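Local coordinates for epimerase domain-containing protein (Bacillus cereus HuA2-4, PDB 6ZLK), which catalyses the NAD-dependent, reversible conversion of UDP-glucuronic acid into UDP-galacturonic acid by inverting the C4 configuration of the sugar, at residues H123-S128 with S155-C160; I171-Y176 with G237-I242; N101-T106 with G150-S155. All blocks are in the same frame, centred on the assembly; numbering follows the deposited sequence.

Contact 1 of 3, residues H123-S128 with S155-C160. With UGA (uridine-5'-diphosphate-glucuronic acid), chain F.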
loop_
_atom_site.group_PDB
_atom_site.type_symbol
_atom_site.label_atom_id
_atom_site.label_comp_id
_atom_site.label_asym_id
_atom_site.label_seq_id
_atom_site.Cartn_x
_atom_site.Cartn_y
_atom_site.Cartn_z
ATOM N N HIS A 123 7.431 -1.695 -14.287
ATOM C CA HIS A 123 7.176 -2.231 -12.930
ATOM C C HIS A 123 6.311 -3.457 -13.025
ATOM O O HIS A 123 5.183 -3.375 -13.542
ATOM C CB HIS A 123 6.564 -1.134 -12.058
ATOM C CG HIS A 123 6.243 -1.616 -10.700
ATOM N ND1 HIS A 123 7.160 -1.526 -9.685
ATOM C CD2 HIS A 123 5.128 -2.177 -10.179
ATOM C CE1 HIS A 123 6.622 -2.058 -8.593
ATOM N NE2 HIS A 123 5.366 -2.464 -8.860
ATOM N N ILE A 124 6.762 -4.584 -12.515
ATOM C CA ILE A 124 5.999 -5.828 -12.580
ATOM C C ILE A 124 5.168 -5.993 -11.310
ATOM O O ILE A 124 5.711 -5.921 -10.202
ATOM C CB ILE A 124 6.924 -7.017 -12.841
ATOM C CG1 ILE A 124 7.191 -7.163 -14.351
ATOM C CG2 ILE A 124 6.279 -8.257 -12.286
ATOM C CD1 ILE A 124 7.608 -5.957 -15.044
ATOM N N SER A 125 3.868 -6.049 -11.496
ATOM C CA SER A 125 2.901 -6.272 -10.410
ATOM C C SER A 125 2.155 -7.590 -10.634
ATOM O O SER A 125 2.577 -8.455 -11.454
ATOM C CB SER A 125 2.012 -5.059 -10.300
ATOM O OG SER A 125 1.180 -5.180 -9.163
ATOM N N THR A 126 1.023 -7.758 -9.965
ATOM C CA THR A 126 0.374 -9.066 -9.801
ATOM C C THR A 126 -1.135 -8.926 -9.901
ATOM O O THR A 126 -1.719 -7.890 -9.378
ATOM C CB THR A 126 0.822 -9.659 -8.464
ATOM O OG1 THR A 126 0.071 -10.864 -8.291
ATOM C CG2 THR A 126 0.534 -8.756 -7.294
ATOM N N SER A 127 -1.770 -9.979 -10.407
ATOM C CA SER A 127 -3.227 -10.178 -10.304
ATOM C C SER A 127 -3.651 -10.150 -8.827
ATOM O O SER A 127 -4.860 -9.944 -8.593
ATOM C CB SER A 127 -3.683 -11.442 -10.946
ATOM O OG SER A 127 -3.117 -12.547 -10.292
ATOM N N SER A 128 -2.751 -10.418 -7.883
ATOM C CA SER A 128 -3.113 -10.423 -6.441
ATOM C C SER A 128 -3.596 -9.067 -5.973
ATOM O O SER A 128 -4.173 -9.026 -4.889
ATOM C CB SER A 128 -1.980 -10.900 -5.611
ATOM O OG SER A 128 -1.761 -12.272 -5.886
ATOM N N SER A 155 0.793 -1.281 -3.140
ATOM C CA SER A 155 1.539 -0.069 -2.674
ATOM C C SER A 155 2.689 0.247 -3.634
ATOM O O SER A 155 2.971 1.413 -3.957
ATOM C CB SER A 155 2.054 -0.208 -1.301
ATOM O OG SER A 155 0.963 -0.454 -0.432
ATOM N N GLY A 156 3.341 -0.781 -4.182
ATOM C CA GLY A 156 4.383 -0.549 -5.190
ATOM C C GLY A 156 3.838 0.120 -6.434
ATOM O O GLY A 156 4.464 1.059 -6.914
ATOM N N GLU A 157 2.659 -0.252 -6.901
ATOM C CA GLU A 157 2.043 0.366 -8.089
ATOM C C GLU A 157 1.733 1.811 -7.717
ATOM O O GLU A 157 1.978 2.692 -8.498
ATOM C CB GLU A 157 0.718 -0.260 -8.492
ATOM C CG GLU A 157 0.812 -1.704 -8.905
ATOM C CD GLU A 157 -0.486 -2.181 -9.522
ATOM O OE1 GLU A 157 -1.376 -1.334 -9.769
ATOM O OE2 GLU A 157 -0.623 -3.394 -9.761
ATOM N N HIS A 158 1.214 2.035 -6.513
ATOM C CA HIS A 158 0.827 3.415 -6.122
ATOM C C HIS A 158 2.088 4.275 -6.103
ATOM O O HIS A 158 2.027 5.466 -6.506
ATOM C CB HIS A 158 0.102 3.396 -4.760
ATOM C CG HIS A 158 -1.276 2.801 -4.816
ATOM N ND1 HIS A 158 -1.804 2.135 -3.748
ATOM C CD2 HIS A 158 -2.221 2.813 -5.755
ATOM C CE1 HIS A 158 -3.038 1.796 -4.026
ATOM N NE2 HIS A 158 -3.315 2.170 -5.252
ATOM N N LEU A 159 3.207 3.783 -5.570
ATOM C CA LEU A 159 4.451 4.561 -5.583
ATOM C C LEU A 159 4.831 4.934 -7.018
ATOM O O LEU A 159 5.206 6.076 -7.287
ATOM C CB LEU A 159 5.578 3.747 -4.941
ATOM C CG LEU A 159 5.524 3.701 -3.423
ATOM C CD1 LEU A 159 6.533 2.685 -2.901
ATOM C CD2 LEU A 159 5.770 5.077 -2.838
ATOM N N CYS A 160 4.721 4.009 -7.963
ATOM C CA CYS A 160 4.971 4.321 -9.384
ATOM C C CYS A 160 4.089 5.506 -9.813
ATOM O O CYS A 160 4.653 6.444 -10.401
ATOM C CB CYS A 160 4.722 3.140 -10.312
ATOM S SG CYS A 160 5.938 1.803 -10.113
HETATM C "C1'" UGA F . 1.124 -16.805 -8.190
HETATM C "C2'" UGA F . 2.489 -16.384 -7.669
HETATM O "O2'" UGA F . 2.831 -17.261 -6.602
HETATM C "C3'" UGA F . 2.509 -14.960 -7.167
HETATM O "O3'" UGA F . 3.877 -14.605 -6.949
HETATM C "C4'" UGA F . 1.863 -13.997 -8.149
HETATM O "O4'" UGA F . 1.761 -12.709 -7.528
HETATM C "C5'" UGA F . 0.469 -14.508 -8.547
HETATM O "O5'" UGA F . 0.582 -15.836 -9.068
HETATM C "C6'" UGA F . -0.300 -13.675 -9.587
HETATM O "O'P" UGA F . -0.238 -12.467 -9.568
HETATM O "O'Q" UGA F . -1.009 -14.232 -10.380
HETATM P PB UGA F . -0.941 -18.064 -7.163
HETATM O O1B UGA F . -1.963 -17.708 -8.157
HETATM O O2B UGA F . -1.291 -18.284 -5.735
HETATM O O3B UGA F . 0.307 -17.061 -7.066
HETATM O O3A UGA F . -0.179 -19.335 -7.755
HETATM P PA UGA F . 0.124 -20.834 -7.298
HETATM O O1A UGA F . 1.010 -20.781 -6.131
HETATM O O2A UGA F . 0.532 -21.562 -8.511
HETATM O O5D UGA F . -1.325 -21.345 -6.810
HETATM C C5D UGA F . -2.433 -21.484 -7.679
HETATM C C4D UGA F . -3.505 -22.232 -6.946
HETATM O O4D UGA F . -3.016 -23.527 -6.517
HETATM C C3D UGA F . -4.026 -21.539 -5.683
HETATM O O3D UGA F . -5.448 -21.543 -5.831
HETATM C C2D UGA F . -3.548 -22.419 -4.525
HETATM O O2D UGA F . -4.585 -22.609 -3.577
HETATM C C1D UGA F . -3.377 -23.785 -5.178
HETATM N N1 UGA F . -2.330 -24.627 -4.579
HETATM C C6 UGA F . -1.043 -24.183 -4.444
HETATM C C2 UGA F . -2.690 -25.938 -4.298
HETATM O O2 UGA F . -3.836 -26.362 -4.393
HETATM N N3 UGA F . -1.660 -26.725 -3.893
HETATM C C4 UGA F . -0.346 -26.354 -3.731
HETATM O O4 UGA F . 0.446 -27.195 -3.315
HETATM C C5 UGA F . -0.053 -24.974 -4.020
#
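Cys160 sets its sulfur over the face of the His123 imidazole, SG lying 3.8 Å from the ring centroid and 29° off the ring normal, a sulfur-aromatic contact. The nearest ring atom is His123 CG, 3.5 Å from Cys160 SG. Gly156 O stands over the same face but nearer the rim, 4.0 Å above the ring plane. With CG anti to its own backbone N (chi1 178°), His123 sends the imidazole from the strand toward the helix; the ring also meets that of His80, on the neighbouring strand 77-80.

The polar link is one short hydrogen bond, Ser125 OG to Glu157 OE2 at 2.6 Å, received on the anti lone pair of the carboxylate. Its other oxygen, Glu157 OE1, forms a salt bridge with Arg175, so the buried group is gripped at both ends and its rotation is restricted. This is strand-on-helix packing in a Rossmann-type fold: the axes of segments 123-126 and 155-160, on strand 120-126 and helix 148-167, make an angle of 144° and approach to 9.1 Å.

Beyond the strand end the chain enters the substrate pocket. Thr126 OG1 receives the backbone N-H of Ser128 at 2.9 Å, which makes an ST turn. In the glucuronic acid form, one of two sugars modelled there, Ser127 OG lies 2.7 Å from O'Q and 3.0 Å from O'P; which oxygen takes its proton is not settled.

Contact 2 of 3, residues I171-Y176 with G237-I242. With NAD (nicotinamide-adenine-dinucleotide), chain E.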
loop_
_atom_site.group_PDB
_atom_site.type_symbol
_atom_site.label_atom_id
_atom_site.label_comp_id
_atom_site.label_asym_id
_atom_site.label_seq_id
_atom_site.Cartn_x
_atom_site.Cartn_y
_atom_site.Cartn_z
ATOM N N ILE A 171 6.788 5.471 -15.979
ATOM C CA ILE A 171 6.352 4.155 -15.457
ATOM C C ILE A 171 5.418 3.477 -16.433
ATOM O O ILE A 171 4.604 4.117 -17.112
ATOM C CB ILE A 171 5.745 4.261 -14.045
ATOM C CG1 ILE A 171 4.376 4.939 -14.043
ATOM C CG2 ILE A 171 6.734 4.911 -13.105
ATOM C CD1 ILE A 171 3.217 3.998 -13.903
ATOM N N VAL A 172 5.489 2.146 -16.438
ATOM C CA VAL A 172 4.515 1.237 -17.057
ATOM C C VAL A 172 4.328 0.115 -16.036
ATOM O O VAL A 172 5.358 -0.353 -15.508
ATOM C CB VAL A 172 5.057 0.637 -18.369
ATOM C CG1 VAL A 172 4.049 -0.339 -18.919
ATOM C CG2 VAL A 172 5.434 1.724 -19.397
ATOM N N ILE A 173 3.103 -0.255 -15.767
ATOM C CA ILE A 173 2.832 -1.356 -14.803
ATOM C C ILE A 173 2.264 -2.562 -15.529
ATOM O O ILE A 173 1.286 -2.451 -16.241
ATOM C CB ILE A 173 1.926 -0.888 -13.650
ATOM C CG1 ILE A 173 2.582 0.196 -12.787
ATOM C CG2 ILE A 173 1.459 -2.096 -12.849
ATOM C CD1 ILE A 173 1.616 0.994 -11.952
ATOM N N LEU A 174 2.897 -3.714 -15.387
ATOM C CA LEU A 174 2.398 -4.986 -15.933
ATOM C C LEU A 174 1.884 -5.813 -14.756
ATOM O O LEU A 174 2.630 -6.067 -13.833
ATOM C CB LEU A 174 3.473 -5.744 -16.726
ATOM C CG LEU A 174 4.202 -4.957 -17.793
ATOM C CD1 LEU A 174 5.244 -5.857 -18.498
ATOM C CD2 LEU A 174 3.187 -4.405 -18.788
ATOM N N ARG A 175 0.630 -6.208 -14.795
ATOM C CA ARG A 175 0.062 -7.154 -13.809
ATOM C C ARG A 175 0.060 -8.551 -14.399
ATOM O O ARG A 175 -0.808 -8.899 -15.240
ATOM C CB ARG A 175 -1.371 -6.764 -13.422
ATOM C CG ARG A 175 -1.414 -5.484 -12.623
ATOM C CD ARG A 175 -2.852 -5.060 -12.411
ATOM N NE ARG A 175 -2.875 -3.915 -11.517
ATOM C CZ ARG A 175 -3.948 -3.151 -11.300
ATOM N NH1 ARG A 175 -5.083 -3.393 -11.904
ATOM N NH2 ARG A 175 -3.888 -2.120 -10.488
ATOM N N TYR A 176 1.004 -9.359 -13.971
ATOM C CA TYR A 176 1.016 -10.794 -14.347
ATOM C C TYR A 176 -0.045 -11.603 -13.603
ATOM O O TYR A 176 -0.311 -11.393 -12.434
ATOM C CB TYR A 176 2.378 -11.361 -13.956
ATOM C CG TYR A 176 3.601 -10.876 -14.697
ATOM C CD1 TYR A 176 3.581 -10.113 -15.861
ATOM C CD2 TYR A 176 4.845 -11.160 -14.158
ATOM C CE1 TYR A 176 4.737 -9.731 -16.502
ATOM C CE2 TYR A 176 6.013 -10.731 -14.762
ATOM C CZ TYR A 176 5.974 -10.058 -15.963
ATOM O OH TYR A 176 7.152 -9.678 -16.569
ATOM N N GLY A 237 2.442 5.457 -18.100
ATOM C CA GLY A 237 1.399 5.644 -17.081
ATOM C C GLY A 237 0.358 4.536 -17.088
ATOM O O GLY A 237 -0.492 4.576 -16.210
ATOM N N GLU A 238 0.413 3.585 -18.032
ATOM C CA GLU A 238 -0.630 2.562 -18.241
ATOM C C GLU A 238 -0.399 1.357 -17.310
ATOM O O GLU A 238 0.794 1.006 -17.020
ATOM C CB GLU A 238 -0.655 2.009 -19.659
ATOM C CG GLU A 238 -1.166 3.011 -20.705
ATOM C CD GLU A 238 -2.503 3.668 -20.389
ATOM O OE1 GLU A 238 -3.377 3.023 -19.795
ATOM O OE2 GLU A 238 -2.665 4.853 -20.739
ATOM N N VAL A 239 -1.469 0.825 -16.786
ATOM C CA VAL A 239 -1.479 -0.510 -16.135
ATOM C C VAL A 239 -2.004 -1.509 -17.156
ATOM O O VAL A 239 -3.079 -1.276 -17.736
ATOM C CB VAL A 239 -2.333 -0.504 -14.870
ATOM C CG1 VAL A 239 -2.382 -1.879 -14.221
ATOM C CG2 VAL A 239 -1.810 0.556 -13.902
ATOM N N ILE A 240 -1.313 -2.626 -17.342
ATOM C CA ILE A 240 -1.616 -3.612 -18.400
ATOM C C ILE A 240 -1.612 -5.014 -17.781
ATOM O O ILE A 240 -0.529 -5.425 -17.308
ATOM C CB ILE A 240 -0.606 -3.522 -19.566
ATOM C CG1 ILE A 240 -0.471 -2.076 -20.085
ATOM C CG2 ILE A 240 -1.006 -4.519 -20.635
ATOM C CD1 ILE A 240 0.550 -1.919 -21.222
ATOM N N ASN A 241 -2.735 -5.696 -17.817
ATOM C CA ASN A 241 -2.811 -7.146 -17.462
ATOM C C ASN A 241 -2.073 -7.991 -18.513
ATOM O O ASN A 241 -2.252 -7.802 -19.758
ATOM C CB ASN A 241 -4.221 -7.673 -17.430
ATOM C CG ASN A 241 -5.071 -7.057 -16.343
ATOM O OD1 ASN A 241 -4.586 -6.677 -15.302
ATOM N ND2 ASN A 241 -6.367 -6.977 -16.608
ATOM N N ILE A 242 -1.268 -8.942 -18.054
ATOM C CA ILE A 242 -0.610 -9.966 -18.896
ATOM C C ILE A 242 -1.101 -11.327 -18.385
ATOM O O ILE A 242 -0.706 -11.720 -17.264
ATOM C CB ILE A 242 0.926 -9.854 -18.804
ATOM C CG1 ILE A 242 1.425 -8.452 -19.189
ATOM C CG2 ILE A 242 1.608 -10.945 -19.615
ATOM C CD1 ILE A 242 1.128 -8.084 -20.615
HETATM P PA NAD E . 11.328 -14.876 -7.658
HETATM O O1A NAD E . 11.268 -14.937 -6.181
HETATM O O2A NAD E . 11.719 -16.095 -8.440
HETATM O O5B NAD E . 12.164 -13.658 -8.199
HETATM C C5B NAD E . 12.288 -12.394 -7.513
HETATM C C4B NAD E . 13.746 -12.118 -7.238
HETATM O O4B NAD E . 13.838 -10.848 -6.555
HETATM C C3B NAD E . 14.438 -13.145 -6.358
HETATM O O3B NAD E . 15.396 -13.933 -7.054
HETATM C C2B NAD E . 14.972 -12.311 -5.188
HETATM O O2B NAD E . 16.245 -12.694 -4.699
HETATM C C1B NAD E . 15.027 -10.903 -5.791
HETATM N N9A NAD E . 14.933 -9.830 -4.817
HETATM C C8A NAD E . 13.957 -9.635 -3.873
HETATM N N7A NAD E . 14.150 -8.575 -3.135
HETATM C C5A NAD E . 15.379 -8.090 -3.577
HETATM C C6A NAD E . 16.181 -7.011 -3.179
HETATM N N6A NAD E . 15.905 -6.203 -2.131
HETATM N N1A NAD E . 17.320 -6.778 -3.875
HETATM C C2A NAD E . 17.634 -7.598 -4.902
HETATM N N3A NAD E . 16.983 -8.687 -5.335
HETATM C C4A NAD E . 15.857 -8.859 -4.646
HETATM O O3 NAD E . 9.830 -14.471 -8.072
HETATM P PN NAD E . 9.123 -14.496 -9.548
HETATM O O1N NAD E . 8.121 -15.553 -9.512
HETATM O O2N NAD E . 10.169 -14.451 -10.551
HETATM O O5D NAD E . 8.402 -13.093 -9.526
HETATM C C5D NAD E . 9.005 -12.034 -10.173
HETATM C C4D NAD E . 8.070 -10.862 -10.086
HETATM O O4D NAD E . 6.831 -11.167 -10.751
HETATM C C3D NAD E . 7.708 -10.425 -8.659
HETATM O O3D NAD E . 7.651 -8.989 -8.595
HETATM C C2D NAD E . 6.293 -10.963 -8.458
HETATM O O2D NAD E . 5.592 -10.246 -7.437
HETATM C C1D NAD E . 5.785 -10.850 -9.892
HETATM N N1N NAD E . 4.748 -11.812 -10.228
HETATM C C2N NAD E . 5.032 -13.141 -10.337
HETATM C C3N NAD E . 4.047 -14.011 -10.647
HETATM C C7N NAD E . 4.294 -15.478 -10.701
HETATM O O7N NAD E . 3.338 -16.168 -11.008
HETATM N N7N NAD E . 5.532 -15.945 -10.483
HETATM C C4N NAD E . 2.765 -13.526 -10.965
HETATM C C5N NAD E . 2.459 -12.194 -10.704
HETATM C C6N NAD E . 3.476 -11.347 -10.389
#
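Arg175 and Val239 meet with the valine methyl over one face of the guanidinium: Val239 CG1 is 3.4 Å from Arg175 NE, displaced toward the rim of the flat group. The arginine chain is extended from CG to NE, which carries it from beside Asn241, its bridge partner, back over Val239. Asn241 crosses that chain at a slant, its OD1 3.7 Å from Arg175 CB, and its amide plane is turned 29° from the guanidinium. The charged end is fixed elsewhere: Arg175 NH2 makes a salt bridge with Glu157, and NH1 bonds to Tyr130 OH, which also bonds Asn241 OD1.

On the same side of the sheet Ile173 and Val239 project together from adjacent strands, with Ile173 CD1 4.0 Å from Val239 CG2. The four bridges, Ile173-Val239 to Tyr176-Ile242, are parallel, and the short strand axes diverge by only 27°. Strand 239-242 is thus added to strand 171-180, which also pairs with strands 120-126 and 212-217, in the largely parallel sheet of this Rossmann-type NAD dependent epimerase. Backbone bonds such as Ile173 N to Glu238 O, 2.9 Å, join the two.

On the other side of the sheet, that of Leu174, Tyr176, Ile240 and Ile242, the side-chain contacts between the strands are apolar. Leu174 CD2 packs against Ile240 CB at 4.0 Å, while helix 285-291 adjoins Ile240 and Ile242. Tyr176 presents the edge of its ring to Ile242, CD1 lying 4.0 Å from Ile242 CB, and its hydroxyl is bonded to Thr225. Tyr176 CB, 3.4 Å from C5N, abuts the nicotinamide ring of NAD.

Contact 3 of 3, residues N101-T106 with G150-S155. With NAD (nicotinamide-adenine-dinucleotide), chain E.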
loop_
_atom_site.group_PDB
_atom_site.type_symbol
_atom_site.label_atom_id
_atom_site.label_comp_id
_atom_site.label_asym_id
_atom_site.label_seq_id
_atom_site.Cartn_x
_atom_site.Cartn_y
_atom_site.Cartn_z
ATOM N N ASN A 101 10.957 -5.310 0.927
ATOM C CA ASN A 101 11.413 -5.615 -0.454
ATOM C C ASN A 101 10.383 -5.228 -1.502
ATOM O O ASN A 101 10.790 -5.083 -2.668
ATOM C CB ASN A 101 11.802 -7.078 -0.561
ATOM C CG ASN A 101 12.986 -7.339 0.330
ATOM O OD1 ASN A 101 14.031 -6.735 0.089
ATOM N ND2 ASN A 101 12.801 -8.121 1.385
ATOM N N ASN A 102 9.098 -5.075 -1.180
ATOM C CA ASN A 102 8.085 -4.769 -2.199
ATOM C C ASN A 102 7.758 -3.271 -2.169
ATOM O O ASN A 102 7.314 -2.767 -3.239
ATOM C CB ASN A 102 6.811 -5.595 -2.068
ATOM C CG ASN A 102 7.057 -7.085 -2.250
ATOM O OD1 ASN A 102 8.194 -7.475 -2.574
ATOM N ND2 ASN A 102 6.073 -7.906 -1.953
ATOM N N ILE A 103 7.914 -2.591 -1.022
ATOM C CA ILE A 103 7.568 -1.149 -0.917
ATOM C C ILE A 103 8.839 -0.301 -0.841
ATOM O O ILE A 103 9.034 0.556 -1.713
ATOM C CB ILE A 103 6.623 -0.888 0.261
ATOM C CG1 ILE A 103 5.405 -1.802 0.218
ATOM C CG2 ILE A 103 6.199 0.573 0.267
ATOM C CD1 ILE A 103 4.393 -1.589 1.298
ATOM N N MET A 104 9.704 -0.561 0.136
ATOM C CA MET A 104 10.899 0.297 0.320
ATOM C C MET A 104 11.815 0.184 -0.906
ATOM O O MET A 104 12.321 1.206 -1.391
ATOM C CB MET A 104 11.700 -0.041 1.584
ATOM C CG MET A 104 11.053 0.391 2.847
ATOM S SD MET A 104 10.922 2.184 2.949
ATOM C CE MET A 104 12.465 2.836 2.353
ATOM N N VAL A 105 12.009 -1.000 -1.467
ATOM C CA VAL A 105 12.862 -1.164 -2.666
ATOM C C VAL A 105 12.296 -0.343 -3.829
ATOM O O VAL A 105 13.035 0.303 -4.552
ATOM C CB VAL A 105 12.980 -2.663 -3.005
ATOM C CG1 VAL A 105 13.390 -2.895 -4.436
ATOM C CG2 VAL A 105 14.002 -3.296 -2.084
ATOM N N THR A 106 10.998 -0.390 -4.017
ATOM C CA THR A 106 10.371 0.310 -5.144
ATOM C C THR A 106 10.553 1.820 -4.944
ATOM O O THR A 106 10.933 2.513 -5.903
ATOM C CB THR A 106 8.899 -0.075 -5.284
ATOM O OG1 THR A 106 8.790 -1.479 -5.566
ATOM C CG2 THR A 106 8.207 0.663 -6.399
ATOM N N GLY A 150 -0.545 -8.987 -1.654
ATOM C CA GLY A 150 -1.239 -8.194 -2.655
ATOM C C GLY A 150 -1.239 -6.749 -2.230
ATOM O O GLY A 150 -1.088 -5.882 -3.077
ATOM N N VAL A 151 -1.419 -6.528 -0.928
ATOM C CA VAL A 151 -1.377 -5.136 -0.438
ATOM C C VAL A 151 -0.013 -4.519 -0.783
ATOM O O VAL A 151 0.063 -3.362 -1.233
ATOM C CB VAL A 151 -1.659 -5.062 1.065
ATOM C CG1 VAL A 151 -1.481 -3.627 1.496
ATOM C CG2 VAL A 151 -3.050 -5.585 1.380
ATOM N N THR A 152 1.082 -5.183 -0.459
ATOM C CA THR A 152 2.407 -4.597 -0.671
ATOM C C THR A 152 2.692 -4.360 -2.161
ATOM O O THR A 152 3.350 -3.366 -2.495
ATOM C CB THR A 152 3.525 -5.436 -0.056
ATOM O OG1 THR A 152 3.654 -6.703 -0.715
ATOM C CG2 THR A 152 3.325 -5.608 1.430
ATOM N N LYS A 153 2.213 -5.237 -3.040
ATOM C CA LYS A 153 2.397 -5.074 -4.497
ATOM C C LYS A 153 1.559 -3.874 -4.970
ATOM O O LYS A 153 2.070 -3.069 -5.766
ATOM C CB LYS A 153 2.049 -6.384 -5.197
ATOM C CG LYS A 153 3.053 -7.507 -4.893
ATOM C CD LYS A 153 4.423 -7.311 -5.409
ATOM C CE LYS A 153 4.440 -7.184 -6.929
ATOM N NZ LYS A 153 5.797 -7.181 -7.541
ATOM N N LEU A 154 0.352 -3.748 -4.434
ATOM C CA LEU A 154 -0.486 -2.591 -4.810
ATOM C C LEU A 154 0.206 -1.306 -4.330
ATOM O O LEU A 154 0.186 -0.335 -5.073
ATOM C CB LEU A 154 -1.890 -2.752 -4.258
ATOM C CG LEU A 154 -2.854 -1.616 -4.614
ATOM C CD1 LEU A 154 -2.937 -1.389 -6.112
ATOM C CD2 LEU A 154 -4.220 -1.914 -4.001
ATOM N N SER A 155 0.793 -1.281 -3.140
ATOM C CA SER A 155 1.539 -0.069 -2.674
ATOM C C SER A 155 2.689 0.247 -3.634
ATOM O O SER A 155 2.971 1.413 -3.957
ATOM C CB SER A 155 2.054 -0.208 -1.301
ATOM O OG SER A 155 0.963 -0.454 -0.432
HETATM P PA NAD E . 11.328 -14.876 -7.658
HETATM O O1A NAD E . 11.268 -14.937 -6.181
HETATM O O2A NAD E . 11.719 -16.095 -8.440
HETATM O O5B NAD E . 12.164 -13.658 -8.199
HETATM C C5B NAD E . 12.288 -12.394 -7.513
HETATM C C4B NAD E . 13.746 -12.118 -7.238
HETATM O O4B NAD E . 13.838 -10.848 -6.555
HETATM C C3B NAD E . 14.438 -13.145 -6.358
HETATM O O3B NAD E . 15.396 -13.933 -7.054
HETATM C C2B NAD E . 14.972 -12.311 -5.188
HETATM O O2B NAD E . 16.245 -12.694 -4.699
HETATM C C1B NAD E . 15.027 -10.903 -5.791
HETATM N N9A NAD E . 14.933 -9.830 -4.817
HETATM C C8A NAD E . 13.957 -9.635 -3.873
HETATM N N7A NAD E . 14.150 -8.575 -3.135
HETATM C C5A NAD E . 15.379 -8.090 -3.577
HETATM C C6A NAD E . 16.181 -7.011 -3.179
HETATM N N6A NAD E . 15.905 -6.203 -2.131
HETATM N N1A NAD E . 17.320 -6.778 -3.875
HETATM C C2A NAD E . 17.634 -7.598 -4.902
HETATM N N3A NAD E . 16.983 -8.687 -5.335
HETATM C C4A NAD E . 15.857 -8.859 -4.646
HETATM O O3 NAD E . 9.830 -14.471 -8.072
HETATM P PN NAD E . 9.123 -14.496 -9.548
HETATM O O1N NAD E . 8.121 -15.553 -9.512
HETATM O O2N NAD E . 10.169 -14.451 -10.551
HETATM O O5D NAD E . 8.402 -13.093 -9.526
HETATM C C5D NAD E . 9.005 -12.034 -10.173
HETATM C C4D NAD E . 8.070 -10.862 -10.086
HETATM O O4D NAD E . 6.831 -11.167 -10.751
HETATM C C3D NAD E . 7.708 -10.425 -8.659
HETATM O O3D NAD E . 7.651 -8.989 -8.595
HETATM C C2D NAD E . 6.293 -10.963 -8.458
HETATM O O2D NAD E . 5.592 -10.246 -7.437
HETATM C C1D NAD E . 5.785 -10.850 -9.892
HETATM N N1N NAD E . 4.748 -11.812 -10.228
HETATM C C2N NAD E . 5.032 -13.141 -10.337
HETATM C C3N NAD E . 4.047 -14.011 -10.647
HETATM C C7N NAD E . 4.294 -15.478 -10.701
HETATM O O7N NAD E . 3.338 -16.168 -11.008
HETATM N N7N NAD E . 5.532 -15.945 -10.483
HETATM C C4N NAD E . 2.765 -13.526 -10.965
HETATM C C5N NAD E . 2.459 -12.194 -10.704
HETATM C C6N NAD E . 3.476 -11.347 -10.389
#
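The Asn102 amide has Thr152 OG1 almost in its plane, only 8° out of it, while Lys153 crosses at a slant over one face. In the plane, Asn102 ND2 donates to Thr152 OG1 over 3.0 Å with an N-H...acceptor angle of 164°. Above the face, the nearest lysine carbon is CD, 3.9 Å from Asn102 ND2. Asn102 OD1 accepts the backbone N-H of Ile84, so both ends of the amide are held and its flip is resolved by the bonding. Thr152 OG1 is bonded in turn to Tyr149 O one helical turn back.

The adenine, a second flat group, gives its amino N6A to Asn101 OD1 over 3.0 Å, and Val105 CG2 comes to 3.5 Å from the same N6A.

Lys153 reaches the cofactor because its chain bends twice, at chi2 and chi3. NZ then bonds O3D of the nicotinamide ribose at 2.8 Å and O2D at 3.1 Å, with Ile124 O as a further partner. Tyr149 and Lys153 have the YxxxK spacing of short-chain dehydrogenases and their epimerase relatives, and Tyr149 OH bonds NAD as well.

Apolar packing completes the contact: Ile103 CD1 lies 3.8 Å from Ser155 CB. Segments 101-106 and 150-155, on helices 96-113 and 148-167, run nearly parallel, their axes 14° apart and 8.2 Å from each other. Ile103 packs on Ile103 of the second subunit and Val151 on its Val162, placing this helix pair at the dimer interface, while Lys153 leans on Thr126 of strand 120-126.

In the fold
From the N terminus, helix 96-113 supplies the first half of contact 3 and strand 120-126 the first half of contact 1. Helix 148-167 then closes both, contact 3 through 150-155 and contact 1 through 155-160, so their loops cross and share Ser155. The chain passes directly into strand 171-180, where contact 2 opens after the other two have closed; its loop ends some sixty residues later at strand 239-242. Contacts 1 and 2 touch, their centres 8 Å apart, while contacts 2 and 3 do not. Together they join the helix pair at the subunit interface, through the sheet, to its strand 239-242, beside the NAD site.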